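PDB 5IM2: twin-arginine translocation pathway signal from Rhodoferax ferrireducens, which probably serves as the solute-binding component of a TRAP-type transporter, holding benzoate in its ligand pocket. Local coordinates for residues L202-A207 with A333-A338; A184-L189 with Q326-K331. All blocks are in the same frame, centred on the assembly; numbering follows the deposited sequence.

How the interactions relate
Interactions 1 and 2 adjoin each other, their centres about 9 Å apart, on the same side of the chain's centre. Along the chain the order is 184-189, 202-207, 326-331, 333-338, so the segments alternate. Segment 184-189 leads into strand 190-193 of the six-stranded mixed sheet, and 202-207 ends helix 196-205, which follows that strand; the last two lie on the consecutive helices 322-332 and 334-345. Direct evidence of continuity is a probable hydrogen bond between Gly206 O and Gly188 N, 2.9 Å apart, and packing of Tyr204 CB on the backbone O of Lys331. Through these segments both helices meet the strand-helix unit within 184-207, probably tying them to the lobe built on that sheet.

Interaction 1: residues L202-A207 with A333-A338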
loop_
_atom_site.group_PDB
_atom_site.type_symbol
_atom_site.label_atom_id
_atom_site.label_comp_id
_atom_site.label_asym_id
_atom_site.label_seq_id
_atom_site.Cartn_x
_atom_site.Cartn_y
_atom_site.Cartn_z
ATOM N N LEU A 202 10.082 0.630 -12.201
ATOM C CA LEU A 202 10.363 1.927 -12.809
ATOM C C LEU A 202 11.695 1.906 -13.560
ATOM O O LEU A 202 11.827 2.522 -14.625
ATOM C CB LEU A 202 10.355 3.027 -11.747
ATOM C CG LEU A 202 9.008 3.342 -11.073
ATOM C CD1 LEU A 202 9.147 4.266 -9.859
ATOM C CD2 LEU A 202 8.035 3.943 -12.054
ATOM N N GLY A 203 12.690 1.212 -13.025
ATOM C CA GLY A 203 13.977 1.152 -13.693
ATOM C C GLY A 203 13.913 0.434 -15.018
ATOM O O GLY A 203 14.566 0.830 -15.988
ATOM N N TYR A 204 13.116 -0.622 -15.083
ATOM C CA TYR A 204 12.959 -1.324 -16.341
ATOM C C TYR A 204 12.160 -0.508 -17.357
ATOM O O TYR A 204 12.272 -0.755 -18.556
ATOM C CB TYR A 204 12.322 -2.688 -16.090
ATOM C CG TYR A 204 13.313 -3.810 -15.768
ATOM C CD1 TYR A 204 14.147 -4.328 -16.758
ATOM C CD2 TYR A 204 13.411 -4.342 -14.498
ATOM C CE1 TYR A 204 15.051 -5.365 -16.501
ATOM C CE2 TYR A 204 14.314 -5.377 -14.213
ATOM C CZ TYR A 204 15.139 -5.883 -15.225
ATOM O OH TYR A 204 15.997 -6.900 -14.969
ATOM N N LEU A 205 11.359 0.467 -16.904
ATOM C CA LEU A 205 10.665 1.355 -17.821
ATOM C C LEU A 205 11.548 2.488 -18.327
ATOM O O LEU A 205 11.144 3.218 -19.244
ATOM C CB LEU A 205 9.407 1.901 -17.131
ATOM C CG LEU A 205 8.340 0.875 -16.750
ATOM C CD1 LEU A 205 7.153 1.610 -16.134
ATOM C CD2 LEU A 205 7.894 0.070 -17.962
ATOM N N GLY A 206 12.738 2.651 -17.764
ATOM C CA GLY A 206 13.693 3.643 -18.199
ATOM C C GLY A 206 13.838 4.844 -17.284
ATOM O O GLY A 206 14.721 5.684 -17.535
ATOM N N ALA A 207 13.041 4.930 -16.229
ATOM C CA ALA A 207 13.154 6.013 -15.262
ATOM C C ALA A 207 14.375 5.804 -14.366
ATOM O O ALA A 207 14.909 4.699 -14.251
ATOM C CB ALA A 207 11.881 6.092 -14.417
ATOM N N ALA A 333 8.106 -7.246 -17.754
ATOM C CA ALA A 333 7.817 -8.665 -17.585
ATOM C C ALA A 333 8.911 -9.384 -16.807
ATOM O O ALA A 333 8.666 -10.431 -16.188
ATOM C CB ALA A 333 7.648 -9.298 -18.966
ATOM N N VAL A 334 10.127 -8.854 -16.836
ATOM C CA VAL A 334 11.210 -9.518 -16.144
ATOM C C VAL A 334 11.104 -9.345 -14.633
ATOM O O VAL A 334 11.731 -10.100 -13.892
ATOM C CB VAL A 334 12.566 -9.016 -16.670
ATOM C CG1 VAL A 334 12.660 -7.526 -16.561
ATOM C CG2 VAL A 334 13.711 -9.693 -15.931
ATOM N N VAL A 335 10.330 -8.362 -14.148
ATOM C CA VAL A 335 10.316 -8.092 -12.715
ATOM C C VAL A 335 9.848 -9.315 -11.939
ATOM O O VAL A 335 10.419 -9.648 -10.900
ATOM C CB VAL A 335 9.448 -6.863 -12.363
ATOM C CG1 VAL A 335 9.460 -6.614 -10.861
ATOM C CG2 VAL A 335 9.968 -5.628 -13.049
ATOM N N GLU A 336 8.775 -9.974 -12.398
ATOM C CA GLU A 336 8.276 -11.142 -11.666
ATOM C C GLU A 336 9.222 -12.329 -11.786
ATOM O O GLU A 336 9.320 -13.115 -10.844
ATOM C CB GLU A 336 6.872 -11.535 -12.143
ATOM C CG GLU A 336 6.827 -12.211 -13.454
ATOM C CD GLU A 336 5.416 -12.630 -13.806
ATOM O OE1 GLU A 336 4.474 -11.989 -13.291
ATOM O OE2 GLU A 336 5.248 -13.601 -14.575
ATOM N N VAL A 337 9.899 -12.485 -12.933
ATOM C CA VAL A 337 10.907 -13.534 -13.095
ATOM C C VAL A 337 12.043 -13.353 -12.088
ATOM O O VAL A 337 12.488 -14.306 -11.423
ATOM C CB VAL A 337 11.422 -13.521 -14.546
ATOM C CG1 VAL A 337 12.667 -14.380 -14.698
ATOM C CG2 VAL A 337 10.298 -14.005 -15.457
ATOM N N ALA A 338 12.525 -12.120 -11.954
ATOM C CA ALA A 338 13.576 -11.833 -10.984
ATOM C C ALA A 338 13.122 -12.037 -9.541
ATOM O O ALA A 338 13.926 -12.437 -8.690
ATOM C CB ALA A 338 14.067 -10.404 -11.187
#
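Tyr204, in the last turn of helix 196-205, receives Val334 on one face of its ring, and the remainder of the contact is Val335 touching the same ring from another direction. The Val334 methyl CG1 lies 3.3 Å from the centroid of the Tyr204 ring and only 16° off its normal, the geometry of a CH-pi contact. Its nearest ring atom is CE1 of Tyr204, with CG1 of Val334 at 3.2 Å, short for two carbons, so this is the tight part of the contact. Rotation of Val334 explains the approach: CG1 stands between the backbone N and the carbonyl carbon (chi1 55°), where it can press over the ring, while CG2 turns aside and comes 3.7 Å from OH of Tyr204. The two side chains cross at about a right angle.

The Val335 side is looser. CG2 of Val335 meets CD2 of Tyr204 obliquely at 4.0 Å, and the side chains run past each other in opposite directions. Val335 is nevertheless buried and also packs on Leu131 and Pro132. Tyr204, by contrast, remains exposed and Val334 partly so, which makes their close pairing an outer margin of the interface; no hydrogen bond crosses it, and 146 Å² is buried in total.

The helix ends just beyond the ring. Gly206 has positive phi (106°), and Ala207 N bonds to Leu202 O at 3.1 Å while Gly206 N bonds to Gly203 O, closing the helix with a Schellman motif. The arrangement is a Schellman-terminated helix following a sheet strand, with Tyr204, near its C-terminal end, set against the first turn of a later helix, within an alpha/beta solute-binding protein of family 7.

Interaction 2: residues A184-L189 with Q326-K331; sequences ADLKGL and QEFKRK
A 3-10 turn leading into a type II beta turn, just ahead of strand 190-193, brings Leu186 against Phe328 of helix 322-332 in this family 7 solute-binding protein. The evidence for the apolar part is a single approach: CD1 of Leu186 lies 4.1 Å from CE2 of Phe328, at the ring's edge and near its plane, with the two side chains crossing at about a right angle. Phe328 leaves its helix with CG anti to the carbonyl carbon (chi1 -78°), which carries the ring end nearer the turn than its first bond suggests. Both side chains are buried: each also packs on Phe173 of strand 171-175 and on Leu205 of helix 196-205, and Phe251 meets Phe328 edge-to-face.

The type II turn runs from Leu186 to Leu189, closed by Leu189 N to Leu186 O at 3.1 Å, with Gly188 at positive phi (74°). Asp185 OD2 accepts bonds from the backbone N-H groups of Lys181 and Thr182, tying the 3-10 segment to the residues just before it.

At the more exposed margin, Lys331 reaches across with its chain extended beyond CG, passing Leu205 and Ala183. Its NZ stops 6.1 Å from NZ of Lys187, a proximity of like charges that would probably be softened by solvent. Where Lys331 comes nearest the 3-10 segment there is proximity without a hydrogen bond: NZ of Lys331 stands 4.0 Å from the backbone N of Ala184.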
loop_
_atom_site.group_PDB
_atom_site.type_symbol
_atom_site.label_atom_id
_atom_site.label_comp_id
_atom_site.label_asym_id
_atom_site.label_seq_id
_atom_site.Cartn_x
_atom_site.Cartn_y
_atom_site.Cartn_z
ATOM N N ALA A 184 8.445 5.175 -23.271
ATOM C CA ALA A 184 9.580 6.020 -23.632
ATOM C C ALA A 184 9.523 7.394 -22.984
ATOM O O ALA A 184 10.563 8.042 -22.832
ATOM C CB ALA A 184 9.658 6.202 -25.144
ATOM N N ASP A 185 8.338 7.861 -22.604
ATOM C CA ASP A 185 8.231 9.174 -21.983
ATOM C C ASP A 185 8.823 9.190 -20.578
ATOM O O ASP A 185 9.061 10.266 -20.021
ATOM C CB ASP A 185 6.757 9.613 -21.974
ATOM C CG ASP A 185 6.236 9.967 -23.384
ATOM O OD1 ASP A 185 7.024 10.486 -24.198
ATOM O OD2 ASP A 185 5.032 9.746 -23.682
ATOM N N LEU A 186 9.125 8.034 -20.024
ATOM C CA LEU A 186 9.711 7.953 -18.686
ATOM C C LEU A 186 11.223 7.977 -18.695
ATOM O O LEU A 186 11.822 8.028 -17.619
ATOM C CB LEU A 186 9.274 6.685 -17.993
ATOM C CG LEU A 186 7.791 6.711 -17.563
ATOM C CD1 LEU A 186 7.316 5.332 -17.398
ATOM C CD2 LEU A 186 7.588 7.437 -16.263
ATOM N N LYS A 187 11.836 7.879 -19.866
ATOM C CA LYS A 187 13.285 7.735 -19.962
ATOM C C LYS A 187 13.976 8.869 -19.239
ATOM O O LYS A 187 13.733 10.040 -19.539
ATOM C CB LYS A 187 13.726 7.718 -21.425
ATOM C CG LYS A 187 13.440 6.438 -22.181
ATOM C CD LYS A 187 14.294 6.378 -23.446
ATOM C CE LYS A 187 13.931 5.194 -24.326
ATOM N NZ LYS A 187 14.602 5.300 -25.654
ATOM N N GLY A 188 14.846 8.519 -18.296
ATOM C CA GLY A 188 15.668 9.485 -17.592
ATOM C C GLY A 188 14.940 10.329 -16.573
ATOM O O GLY A 188 15.588 11.120 -15.889
ATOM N N LEU A 189 13.618 10.203 -16.442
ATOM C CA LEU A 189 12.906 10.904 -15.387
ATOM C C LEU A 189 13.206 10.310 -14.025
ATOM O O LEU A 189 13.181 9.093 -13.838
ATOM C CB LEU A 189 11.396 10.854 -15.596
ATOM C CG LEU A 189 10.800 11.570 -16.813
ATOM C CD1 LEU A 189 9.270 11.584 -16.698
ATOM C CD2 LEU A 189 11.321 12.979 -16.949
ATOM N N GLN A 326 -0.019 -2.895 -22.900
ATOM C CA GLN A 326 0.712 -4.115 -23.241
ATOM C C GLN A 326 2.201 -3.848 -23.412
ATOM O O GLN A 326 3.022 -4.718 -23.102
ATOM C CB GLN A 326 0.137 -4.749 -24.508
ATOM C CG GLN A 326 -1.126 -5.552 -24.262
ATOM C CD GLN A 326 -0.874 -6.768 -23.384
ATOM O OE1 GLN A 326 -1.559 -6.978 -22.381
ATOM N NE2 GLN A 326 0.115 -7.574 -23.758
ATOM N N GLU A 327 2.573 -2.641 -23.847
ATOM C CA GLU A 327 3.991 -2.299 -23.945
ATOM C C GLU A 327 4.617 -2.114 -22.572
ATOM O O GLU A 327 5.784 -2.480 -22.361
ATOM C CB GLU A 327 4.157 -1.046 -24.806
ATOM C CG GLU A 327 3.773 -1.267 -26.263
ATOM C CD GLU A 327 4.537 -2.428 -26.925
ATOM O OE1 GLU A 327 5.789 -2.384 -26.975
ATOM O OE2 GLU A 327 3.879 -3.388 -27.390
ATOM N N PHE A 328 3.869 -1.551 -21.619
ATOM C CA PHE A 328 4.341 -1.527 -20.235
ATOM C C PHE A 328 4.561 -2.944 -19.701
ATOM O O PHE A 328 5.593 -3.224 -19.074
ATOM C CB PHE A 328 3.365 -0.748 -19.353
ATOM C CG PHE A 328 3.476 0.760 -19.480
ATOM C CD1 PHE A 328 2.787 1.450 -20.468
ATOM C CD2 PHE A 328 4.263 1.484 -18.596
ATOM C CE1 PHE A 328 2.884 2.837 -20.573
ATOM C CE2 PHE A 328 4.350 2.854 -18.685
ATOM C CZ PHE A 328 3.674 3.536 -19.683
ATOM N N LYS A 329 3.608 -3.854 -19.934
ATOM C CA LYS A 329 3.760 -5.209 -19.387
ATOM C C LYS A 329 4.947 -5.913 -20.027
ATOM O O LYS A 329 5.666 -6.684 -19.369
ATOM C CB LYS A 329 2.494 -6.051 -19.601
ATOM C CG LYS A 329 1.198 -5.286 -19.553
ATOM C CD LYS A 329 -0.035 -6.187 -19.547
ATOM C CE LYS A 329 -1.300 -5.335 -19.461
ATOM N NZ LYS A 329 -2.547 -6.137 -19.394
ATOM N N ARG A 330 5.159 -5.659 -21.315
ATOM C CA ARG A 330 6.288 -6.239 -22.027
ATOM C C ARG A 330 7.608 -5.783 -21.413
ATOM O O ARG A 330 8.512 -6.596 -21.166
ATOM C CB ARG A 330 6.204 -5.838 -23.498
ATOM C CG ARG A 330 7.179 -6.554 -24.383
ATOM C CD ARG A 330 7.360 -5.827 -25.695
ATOM N NE ARG A 330 6.093 -5.611 -26.385
ATOM C CZ ARG A 330 5.505 -6.502 -27.176
ATOM N NH1 ARG A 330 6.061 -7.694 -27.385
ATOM N NH2 ARG A 330 4.357 -6.192 -27.765
ATOM N N LYS A 331 7.724 -4.479 -21.144
ATOM C CA LYS A 331 8.961 -3.917 -20.618
ATOM C C LYS A 331 9.201 -4.342 -19.183
ATOM O O LYS A 331 10.354 -4.429 -18.745
ATOM C CB LYS A 331 8.925 -2.391 -20.700
ATOM C CG LYS A 331 9.213 -1.819 -22.079
ATOM C CD LYS A 331 9.726 -0.379 -22.002
ATOM C CE LYS A 331 10.170 0.115 -23.377
ATOM N NZ LYS A 331 10.256 1.602 -23.465
#